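Long-range contact in response regulator aspartate phosphatase H (Bacillus subtilis, PDB 3Q15), which dephosphorylates the sporulation phosphotransferase Spo0F and also acts on the response regulator ComA, helping to separate competence and sporulation in time: residues L260-L271 / A280-I291. Sequence-based numbering, arbitrary orientation.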
# COMPACT_ATOMS: atom_id res chain seq x y z
N LEU A 260 30.19 -7.05 15.64
CA LEU A 260 30.70 -6.30 16.78
C LEU A 260 30.55 -4.78 16.65
O LEU A 260 30.12 -4.12 17.60
CB LEU A 260 32.16 -6.68 17.05
CG LEU A 260 32.58 -6.75 18.51
CD1 LEU A 260 31.62 -7.63 19.30
CD2 LEU A 260 34.00 -7.28 18.63
N PRO A 261 30.91 -4.21 15.48
CA PRO A 261 30.77 -2.76 15.33
C PRO A 261 29.36 -2.28 15.65
O PRO A 261 29.19 -1.34 16.42
CB PRO A 261 31.10 -2.52 13.85
CG PRO A 261 32.01 -3.65 13.49
CD PRO A 261 31.51 -4.84 14.28
N LYS A 262 28.36 -2.92 15.06
CA LYS A 262 26.97 -2.54 15.29
C LYS A 262 26.56 -2.78 16.74
O LYS A 262 25.86 -1.97 17.34
CB LYS A 262 26.04 -3.28 14.34
CG LYS A 262 24.56 -3.03 14.61
CD LYS A 262 23.71 -3.40 13.40
CE LYS A 262 24.00 -4.81 12.93
NZ LYS A 262 23.21 -5.14 11.71
N VAL A 263 27.00 -3.90 17.30
CA VAL A 263 26.71 -4.23 18.69
C VAL A 263 27.35 -3.22 19.65
O VAL A 263 26.71 -2.74 20.58
CB VAL A 263 27.17 -5.66 19.06
CG1 VAL A 263 27.06 -5.89 20.56
CG2 VAL A 263 26.36 -6.69 18.29
N LEU A 264 28.62 -2.89 19.41
CA LEU A 264 29.33 -1.97 20.29
C LEU A 264 28.83 -0.52 20.18
O LEU A 264 28.99 0.26 21.11
CB LEU A 264 30.84 -2.04 20.04
CG LEU A 264 31.49 -3.37 20.43
CD1 LEU A 264 32.98 -3.38 20.10
CD2 LEU A 264 31.27 -3.67 21.90
N PHE A 265 28.24 -0.16 19.05
CA PHE A 265 27.70 1.18 18.90
C PHE A 265 26.40 1.34 19.70
O PHE A 265 26.17 2.38 20.32
CB PHE A 265 27.46 1.55 17.44
CG PHE A 265 26.71 2.84 17.26
CD1 PHE A 265 27.36 4.05 17.36
CD2 PHE A 265 25.35 2.83 17.00
CE1 PHE A 265 26.67 5.24 17.21
CE2 PHE A 265 24.65 4.02 16.84
CZ PHE A 265 25.32 5.23 16.95
N GLY A 266 25.56 0.32 19.67
CA GLY A 266 24.33 0.32 20.45
C GLY A 266 24.66 0.39 21.93
O GLY A 266 24.10 1.20 22.67
N LEU A 267 25.57 -0.47 22.35
CA LEU A 267 26.01 -0.50 23.74
C LEU A 267 26.55 0.86 24.16
O LEU A 267 26.17 1.39 25.21
CB LEU A 267 27.08 -1.58 23.93
CG LEU A 267 27.61 -1.82 25.35
CD1 LEU A 267 26.46 -2.01 26.34
CD2 LEU A 267 28.54 -3.03 25.37
N SER A 268 27.42 1.44 23.34
CA SER A 268 28.03 2.73 23.65
C SER A 268 27.00 3.86 23.74
O SER A 268 26.97 4.61 24.71
CB SER A 268 29.10 3.09 22.62
OG SER A 268 30.18 2.16 22.66
N TRP A 269 26.16 3.97 22.71
CA TRP A 269 25.14 5.00 22.68
C TRP A 269 24.25 4.90 23.92
O TRP A 269 23.97 5.89 24.58
CB TRP A 269 24.29 4.87 21.42
CG TRP A 269 23.37 6.02 21.18
CD1 TRP A 269 23.57 7.32 21.54
CD2 TRP A 269 22.09 5.98 20.53
NE1 TRP A 269 22.50 8.10 21.15
CE2 TRP A 269 21.58 7.30 20.53
CE3 TRP A 269 21.33 4.96 19.94
CZ2 TRP A 269 20.34 7.62 19.97
CZ3 TRP A 269 20.10 5.28 19.39
CH2 TRP A 269 19.62 6.60 19.40
N THR A 270 23.81 3.68 24.22
CA THR A 270 22.94 3.44 25.37
C THR A 270 23.61 3.84 26.67
O THR A 270 22.98 4.43 27.55
CB THR A 270 22.52 1.96 25.46
OG1 THR A 270 21.84 1.59 24.26
CG2 THR A 270 21.60 1.74 26.64
N LEU A 271 24.90 3.53 26.79
CA LEU A 271 25.65 3.87 27.98
C LEU A 271 25.81 5.39 28.12
O LEU A 271 25.76 5.93 29.22
CB LEU A 271 27.01 3.18 27.97
CG LEU A 271 26.97 1.68 28.27
CD1 LEU A 271 28.35 1.05 28.14
CD2 LEU A 271 26.38 1.43 29.65
N ALA A 280 31.30 3.84 28.43
CA ALA A 280 30.99 3.86 27.00
C ALA A 280 32.24 4.05 26.15
O ALA A 280 32.43 3.35 25.16
CB ALA A 280 29.96 4.94 26.70
N PHE A 281 33.08 5.01 26.54
CA PHE A 281 34.26 5.34 25.75
C PHE A 281 35.13 4.11 25.51
O PHE A 281 35.80 4.00 24.48
CB PHE A 281 35.08 6.45 26.42
CG PHE A 281 34.52 7.82 26.20
CD1 PHE A 281 33.22 8.00 25.76
CD2 PHE A 281 35.31 8.94 26.41
CE1 PHE A 281 32.71 9.26 25.55
CE2 PHE A 281 34.80 10.21 26.20
CZ PHE A 281 33.50 10.37 25.77
N GLN A 282 35.10 3.18 26.45
CA GLN A 282 35.84 1.94 26.32
C GLN A 282 35.36 1.13 25.11
O GLN A 282 36.16 0.66 24.31
CB GLN A 282 35.71 1.10 27.59
CG GLN A 282 36.10 -0.36 27.40
CD GLN A 282 35.73 -1.21 28.60
OE1 GLN A 282 35.14 -2.28 28.46
NE2 GLN A 282 36.09 -0.74 29.79
N PHE A 283 34.04 0.98 25.00
CA PHE A 283 33.48 0.19 23.92
C PHE A 283 33.51 0.95 22.60
O PHE A 283 33.53 0.34 21.53
CB PHE A 283 32.05 -0.27 24.26
CG PHE A 283 31.98 -1.17 25.47
CD1 PHE A 283 32.52 -2.44 25.44
CD2 PHE A 283 31.36 -0.73 26.64
CE1 PHE A 283 32.46 -3.27 26.56
CE2 PHE A 283 31.30 -1.55 27.75
CZ PHE A 283 31.84 -2.82 27.71
N ILE A 284 33.53 2.27 22.67
CA ILE A 284 33.68 3.10 21.48
C ILE A 284 35.04 2.89 20.84
O ILE A 284 35.14 2.65 19.64
CB ILE A 284 33.51 4.59 21.81
CG1 ILE A 284 32.09 4.88 22.28
CG2 ILE A 284 33.85 5.43 20.58
CD1 ILE A 284 31.90 6.30 22.76
N GLU A 285 36.10 2.98 21.65
CA GLU A 285 37.45 2.75 21.15
C GLU A 285 37.59 1.32 20.66
O GLU A 285 38.32 1.06 19.70
CB GLU A 285 38.49 3.06 22.22
CG GLU A 285 38.62 4.53 22.58
CD GLU A 285 39.77 4.80 23.53
OE1 GLU A 285 40.20 5.97 23.63
OE2 GLU A 285 40.25 3.85 24.19
N GLU A 286 36.90 0.40 21.31
CA GLU A 286 36.96 -1.01 20.92
C GLU A 286 36.33 -1.22 19.55
O GLU A 286 36.85 -1.96 18.73
CB GLU A 286 36.26 -1.89 21.97
CG GLU A 286 36.27 -3.37 21.64
CD GLU A 286 35.62 -4.23 22.72
OE1 GLU A 286 35.11 -5.32 22.37
OE2 GLU A 286 35.61 -3.82 23.90
N GLY A 287 35.20 -0.55 19.31
CA GLY A 287 34.50 -0.66 18.04
C GLY A 287 35.28 -0.05 16.89
O GLY A 287 35.24 -0.56 15.77
N LEU A 288 35.98 1.04 17.16
CA LEU A 288 36.79 1.71 16.15
C LEU A 288 37.96 0.84 15.69
O LEU A 288 38.47 1.00 14.58
CB LEU A 288 37.29 3.07 16.65
CG LEU A 288 36.25 4.18 16.77
CD1 LEU A 288 36.85 5.41 17.45
CD2 LEU A 288 35.71 4.54 15.40
N ASP A 289 38.40 -0.07 16.56
CA ASP A 289 39.54 -0.93 16.25
C ASP A 289 39.13 -2.15 15.43
O ASP A 289 39.97 -2.78 14.79
CB ASP A 289 40.23 -1.38 17.54
CG ASP A 289 41.02 -0.25 18.19
OD1 ASP A 289 41.72 -0.51 19.20
OD2 ASP A 289 40.95 0.89 17.69
N HIS A 290 37.85 -2.49 15.45
CA HIS A 290 37.33 -3.63 14.71
C HIS A 290 36.94 -3.27 13.28
O HIS A 290 36.85 -4.14 12.41
CB HIS A 290 36.13 -4.25 15.44
CG HIS A 290 36.51 -5.10 16.61
ND1 HIS A 290 36.55 -4.61 17.90
CD2 HIS A 290 36.86 -6.40 16.69
CE1 HIS A 290 36.91 -5.58 18.73
NE2 HIS A 290 37.11 -6.68 18.02
N ILE A 291 36.71 -1.99 13.04
CA ILE A 291 36.28 -1.53 11.72
C ILE A 291 37.38 -1.69 10.67
O ILE A 291 38.54 -1.35 10.91
CB ILE A 291 35.78 -0.07 11.76
CG1 ILE A 291 34.52 0.03 12.63
CG2 ILE A 291 35.50 0.46 10.36
CD1 ILE A 291 33.98 1.43 12.77
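Leu264 O is gripped twice from one turn on, by the backbone N of Ser268 and by Ser268 OG at 2.7 Å. Bound back to its own helix, the buried Ser268 OG lies 3.3 Å from Ile284 CG1 and also meets Phe283 CB. No hydrogen bond links 260-271 to 280-291; their contact is van der Waals and CH-pi packing. The side chain of Phe283 is a knob among Leu264, Leu267, Ser268 and Leu271. Leu267, its CG anti to the backbone N (chi1 -176°), lays CD2 over the ring centre in a CH-pi contact, 3.7 Å from the centroid, while Leu271 CD1 lies 3.8 Å from Phe283 CD2. Replacing Phe283 by alanine is likely to open a gap between the helices and deprive the Leu267 methyl of its aromatic face. Reciprocally, Leu264 wedges among Phe283, Glu286, Gly287 and His290; Pro261 CA and Gly287 CA lie 5.1 Å apart. Leu260 CD2 covers a face of the His290 ring, whose ND1 bonds to Glu286 O. The segments run nearly antiparallel, their axes at 157°, in the hairpin of the predicted fifth TPR; Glu286 salt-bridges Arg253 of helix 238-255, and Phe265 and Ile284 touch helix 299-310.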